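Local structure of CRISPR-associated endonuclease Cas9 (Campylobacter jejuni subsp. jejuni serotype O:2, 5X2H) at residues Ser25-Val35 with Leu556-Tyr567. The protein is an RNA-guided DNA endonuclease of bacterial adaptive immunity that uses a RuvC-like and an HNH nuclease domain to cleave the two strands of invading target DNA. Numbering follows the deposited sequence.
Sequences SENDELKDCGV and LHHAIDAVIIAY
Ser-25 meets Tyr-567 through their hydroxyls, OG lying 2.8 Å from OH in a hydrogen bond that either group could donate. With OG anti to the backbone N (chi1 -177°), the short serine side chain reaches the edge of the phenol ring, near its plane. A type I' turn from Glu-26 to Glu-29 then reverses the chain; its two central residues take left-handed backbone angles, which Asn-27 and, less readily, Asp-28 accept better than most residues with a side chain. From this turn the Asp-28 carboxylate comes obliquely to the tyrosine, its OD1 3.5 Å from CE1 and its plane 88° from that of the ring.

The second strand of the hairpin, 29-37, is an edge strand of the mixed five-stranded sheet of the RuvC domain, which has the RNase H fold; the axes of helix 557-566 and strand 29-35 approach to 7.2 Å, their N-to-C directions 135° apart. Leu-30 faces the helix, a branched apolar side chain suited to meeting a valine methyl, and its CD2 rests 3.9 Å from CG2 of Val-563. After the classic bulge at Lys-31 and Asp-32, opposite Phe-24, Cys-33 again faces inward, and its compact, weakly polar SG touches the same valine methyl at 3.6 Å. Val-617 of helix 615-622 also packs on Leu-30 and Val-563.

The carbonyl O of Gly-34 lies 3.8 Å from CB of Ala-559. Val-35 divides its two methyls: CG2 sits 3.6 Å from the CB of Ala-559, small enough for strand and helix to draw near here, while CG1 meets CB and the ring edge of His-558, a predicted magnesium ligand whose side chain lies about 4 Å from that of Asp-14, the predicted RuvC active-site residue.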
loop_
_atom_site.group_PDB
_atom_site.type_symbol
_atom_site.label_atom_id
_atom_site.label_comp_id
_atom_site.label_asym_id
_atom_site.label_seq_id
_atom_site.Cartn_x
_atom_site.Cartn_y
_atom_site.Cartn_z
ATOM N N SER A 25 -31.800 -18.860 5.436
ATOM C CA SER A 25 -32.784 -19.917 5.268
ATOM C C SER A 25 -33.048 -20.599 6.603
ATOM O O SER A 25 -32.194 -20.613 7.494
ATOM C CB SER A 25 -32.319 -20.953 4.237
ATOM O OG SER A 25 -33.316 -21.938 4.027
ATOM N N GLU A 26 -34.247 -21.162 6.731
ATOM C CA GLU A 26 -34.635 -21.911 7.920
ATOM C C GLU A 26 -35.773 -22.842 7.539
ATOM O O GLU A 26 -36.746 -22.403 6.917
ATOM C CB GLU A 26 -35.063 -20.976 9.058
ATOM C CG GLU A 26 -35.541 -21.709 10.303
ATOM C CD GLU A 26 -35.946 -20.770 11.423
ATOM O OE1 GLU A 26 -36.428 -19.657 11.130
ATOM O OE2 GLU A 26 -35.774 -21.147 12.600
ATOM N N ASN A 27 -35.650 -24.119 7.910
ATOM C CA ASN A 27 -36.632 -25.142 7.548
ATOM C C ASN A 27 -36.820 -25.208 6.034
ATOM O O ASN A 27 -37.938 -25.347 5.534
ATOM C CB ASN A 27 -37.970 -24.902 8.252
ATOM C CG ASN A 27 -37.901 -25.171 9.740
ATOM O OD1 ASN A 27 -37.556 -26.273 10.167
ATOM N ND2 ASN A 27 -38.223 -24.162 10.541
ATOM N N ASP A 28 -35.711 -25.087 5.302
ATOM C CA ASP A 28 -35.690 -25.078 3.840
ATOM C C ASP A 28 -36.477 -23.904 3.258
ATOM O O ASP A 28 -36.843 -23.924 2.078
ATOM C CB ASP A 28 -36.211 -26.403 3.270
ATOM C CG ASP A 28 -35.383 -26.904 2.103
ATOM O OD1 ASP A 28 -34.352 -26.274 1.787
ATOM O OD2 ASP A 28 -35.763 -27.933 1.502
ATOM N N GLU A 29 -36.735 -22.872 4.060
ATOM C CA GLU A 29 -37.536 -21.723 3.655
ATOM C C GLU A 29 -36.669 -20.474 3.638
ATOM O O GLU A 29 -36.036 -20.139 4.647
ATOM C CB GLU A 29 -38.722 -21.517 4.601
ATOM C CG GLU A 29 -40.081 -21.683 3.955
ATOM C CD GLU A 29 -40.959 -20.464 4.149
ATOM O OE1 GLU A 29 -41.104 -19.676 3.190
ATOM O OE2 GLU A 29 -41.493 -20.287 5.264
ATOM N N LEU A 30 -36.652 -19.781 2.502
ATOM C CA LEU A 30 -35.896 -18.542 2.391
ATOM C C LEU A 30 -36.595 -17.433 3.169
ATOM O O LEU A 30 -37.773 -17.146 2.938
ATOM C CB LEU A 30 -35.735 -18.148 0.925
ATOM C CG LEU A 30 -34.806 -16.964 0.658
ATOM C CD1 LEU A 30 -33.423 -17.233 1.230
ATOM C CD2 LEU A 30 -34.728 -16.669 -0.832
ATOM N N LYS A 31 -35.866 -16.808 4.092
ATOM C CA LYS A 31 -36.431 -15.828 5.012
ATOM C C LYS A 31 -36.008 -14.397 4.723
ATOM O O LYS A 31 -36.813 -13.480 4.892
ATOM C CB LYS A 31 -36.045 -16.181 6.454
ATOM C CG LYS A 31 -36.357 -17.617 6.849
ATOM C CD LYS A 31 -37.831 -17.813 7.171
ATOM C CE LYS A 31 -38.195 -17.184 8.508
ATOM N NZ LYS A 31 -39.567 -17.567 8.950
ATOM N N ASP A 32 -34.767 -14.173 4.292
ATOM C CA ASP A 32 -34.270 -12.818 4.105
ATOM C C ASP A 32 -33.188 -12.816 3.034
ATOM O O ASP A 32 -32.509 -13.822 2.812
ATOM C CB ASP A 32 -33.731 -12.243 5.420
ATOM C CG ASP A 32 -33.792 -10.730 5.467
ATOM O OD1 ASP A 32 -34.060 -10.112 4.416
ATOM O OD2 ASP A 32 -33.579 -10.160 6.558
ATOM N N CYS A 33 -33.034 -11.669 2.374
ATOM C CA CYS A 33 -32.076 -11.506 1.289
ATOM C C CYS A 33 -31.511 -10.093 1.321
ATOM O O CYS A 33 -32.126 -9.171 1.863
ATOM C CB CYS A 33 -32.718 -11.776 -0.076
ATOM S SG CYS A 33 -32.477 -13.438 -0.710
ATOM N N GLY A 34 -30.335 -9.925 0.727
ATOM C CA GLY A 34 -29.727 -8.609 0.670
ATOM C C GLY A 34 -28.399 -8.638 -0.056
ATOM O O GLY A 34 -27.792 -9.695 -0.256
ATOM N N VAL A 35 -27.963 -7.444 -0.457
ATOM C CA VAL A 35 -26.667 -7.235 -1.093
ATOM C C VAL A 35 -26.020 -6.013 -0.457
ATOM O O VAL A 35 -26.661 -4.964 -0.322
ATOM C CB VAL A 35 -26.782 -7.035 -2.619
ATOM C CG1 VAL A 35 -25.397 -7.005 -3.248
ATOM C CG2 VAL A 35 -27.632 -8.120 -3.252
ATOM N N LEU A 556 -28.490 -7.046 -7.957
ATOM C CA LEU A 556 -29.284 -8.068 -7.287
ATOM C C LEU A 556 -28.758 -9.480 -7.520
ATOM O O LEU A 556 -29.097 -10.383 -6.747
ATOM C CB LEU A 556 -30.744 -7.979 -7.737
ATOM C CG LEU A 556 -31.486 -6.691 -7.378
ATOM C CD1 LEU A 556 -32.888 -6.698 -7.970
ATOM C CD2 LEU A 556 -31.540 -6.501 -5.870
ATOM N N HIS A 557 -27.936 -9.696 -8.550
ATOM C CA HIS A 557 -27.486 -11.050 -8.850
ATOM C C HIS A 557 -26.513 -11.593 -7.812
ATOM O O HIS A 557 -26.282 -12.807 -7.784
ATOM C CB HIS A 557 -26.846 -11.111 -10.239
ATOM C CG HIS A 557 -25.408 -10.693 -10.267
ATOM N ND1 HIS A 557 -25.016 -9.374 -10.350
ATOM C CD2 HIS A 557 -24.269 -11.423 -10.232
ATOM C CE1 HIS A 557 -23.697 -9.309 -10.360
ATOM N NE2 HIS A 557 -23.219 -10.538 -10.289
ATOM N N HIS A 558 -25.935 -10.738 -6.967
ATOM C CA HIS A 558 -25.106 -11.245 -5.880
ATOM C C HIS A 558 -25.947 -11.959 -4.830
ATOM O O HIS A 558 -25.442 -12.838 -4.124
ATOM C CB HIS A 558 -24.314 -10.108 -5.238
ATOM C CG HIS A 558 -23.407 -9.391 -6.188
ATOM N ND1 HIS A 558 -22.415 -10.034 -6.897
ATOM C CD2 HIS A 558 -23.338 -8.086 -6.541
ATOM C CE1 HIS A 558 -21.776 -9.155 -7.650
ATOM N NE2 HIS A 558 -22.318 -7.966 -7.452
ATOM N N ALA A 559 -27.227 -11.599 -4.716
ATOM C CA ALA A 559 -28.097 -12.252 -3.745
ATOM C C ALA A 559 -28.606 -13.591 -4.258
ATOM O O ALA A 559 -28.704 -14.552 -3.487
ATOM C CB ALA A 559 -29.270 -11.342 -3.391
ATOM N N ILE A 560 -28.939 -13.678 -5.550
ATOM C CA ILE A 560 -29.381 -14.957 -6.098
ATOM C C ILE A 560 -28.254 -15.978 -6.031
ATOM O O ILE A 560 -28.505 -17.183 -5.897
ATOM C CB ILE A 560 -29.916 -14.789 -7.537
ATOM C CG1 ILE A 560 -28.781 -14.533 -8.529
ATOM C CG2 ILE A 560 -30.935 -13.661 -7.603
ATOM C CD1 ILE A 560 -29.248 -14.343 -9.960
ATOM N N ASP A 561 -27.001 -15.521 -6.100
ATOM C CA ASP A 561 -25.879 -16.427 -5.886
ATOM C C ASP A 561 -25.845 -16.916 -4.444
ATOM O O ASP A 561 -25.623 -18.105 -4.194
ATOM C CB ASP A 561 -24.563 -15.742 -6.256
ATOM C CG ASP A 561 -24.501 -15.352 -7.721
ATOM O OD1 ASP A 561 -25.241 -15.950 -8.530
ATOM O OD2 ASP A 561 -23.710 -14.449 -8.063
ATOM N N ALA A 562 -26.078 -16.017 -3.483
ATOM C CA ALA A 562 -26.120 -16.423 -2.082
ATOM C C ALA A 562 -27.281 -17.373 -1.820
ATOM O O ALA A 562 -27.170 -18.290 -0.998
ATOM C CB ALA A 562 -26.215 -15.193 -1.180
ATOM N N VAL A 563 -28.407 -17.168 -2.509
ATOM C CA VAL A 563 -29.502 -18.130 -2.426
ATOM C C VAL A 563 -29.055 -19.484 -2.961
ATOM O O VAL A 563 -29.463 -20.532 -2.445
ATOM C CB VAL A 563 -30.739 -17.595 -3.176
ATOM C CG1 VAL A 563 -31.846 -18.636 -3.202
ATOM C CG2 VAL A 563 -31.236 -16.316 -2.527
ATOM N N ILE A 564 -28.197 -19.487 -3.984
ATOM C CA ILE A 564 -27.660 -20.742 -4.498
ATOM C C ILE A 564 -26.703 -21.367 -3.490
ATOM O O ILE A 564 -26.709 -22.587 -3.287
ATOM C CB ILE A 564 -26.982 -20.515 -5.862
ATOM C CG1 ILE A 564 -28.028 -20.205 -6.934
ATOM C CG2 ILE A 564 -26.152 -21.729 -6.264
ATOM C CD1 ILE A 564 -27.441 -20.002 -8.315
ATOM N N ILE A 565 -25.872 -20.546 -2.839
ATOM C CA ILE A 565 -24.907 -21.073 -1.874
ATOM C C ILE A 565 -25.626 -21.779 -0.732
ATOM O O ILE A 565 -25.143 -22.790 -0.205
ATOM C CB ILE A 565 -23.989 -19.952 -1.347
ATOM C CG1 ILE A 565 -23.373 -19.151 -2.493
ATOM C CG2 ILE A 565 -22.879 -20.530 -0.487
ATOM C CD1 ILE A 565 -22.686 -19.995 -3.524
ATOM N N ALA A 566 -26.792 -21.265 -0.335
ATOM C CA ALA A 566 -27.539 -21.863 0.764
ATOM C C ALA A 566 -28.173 -23.193 0.381
ATOM O O ALA A 566 -28.452 -24.008 1.267
ATOM C CB ALA A 566 -28.617 -20.896 1.256
ATOM N N TYR A 567 -28.404 -23.433 -0.905
ATOM C CA TYR A 567 -29.038 -24.667 -1.352
ATOM C C TYR A 567 -28.125 -25.451 -2.290
ATOM O O TYR A 567 -27.654 -26.536 -1.951
ATOM C CB TYR A 567 -30.368 -24.363 -2.043
ATOM C CG TYR A 567 -31.401 -23.729 -1.137
ATOM C CD1 TYR A 567 -31.443 -24.031 0.219
ATOM C CD2 TYR A 567 -32.333 -22.827 -1.635
ATOM C CE1 TYR A 567 -32.385 -23.453 1.051
ATOM C CE2 TYR A 567 -33.277 -22.244 -0.811
ATOM C CZ TYR A 567 -33.299 -22.561 0.531
ATOM O OH TYR A 567 -34.238 -21.984 1.355
#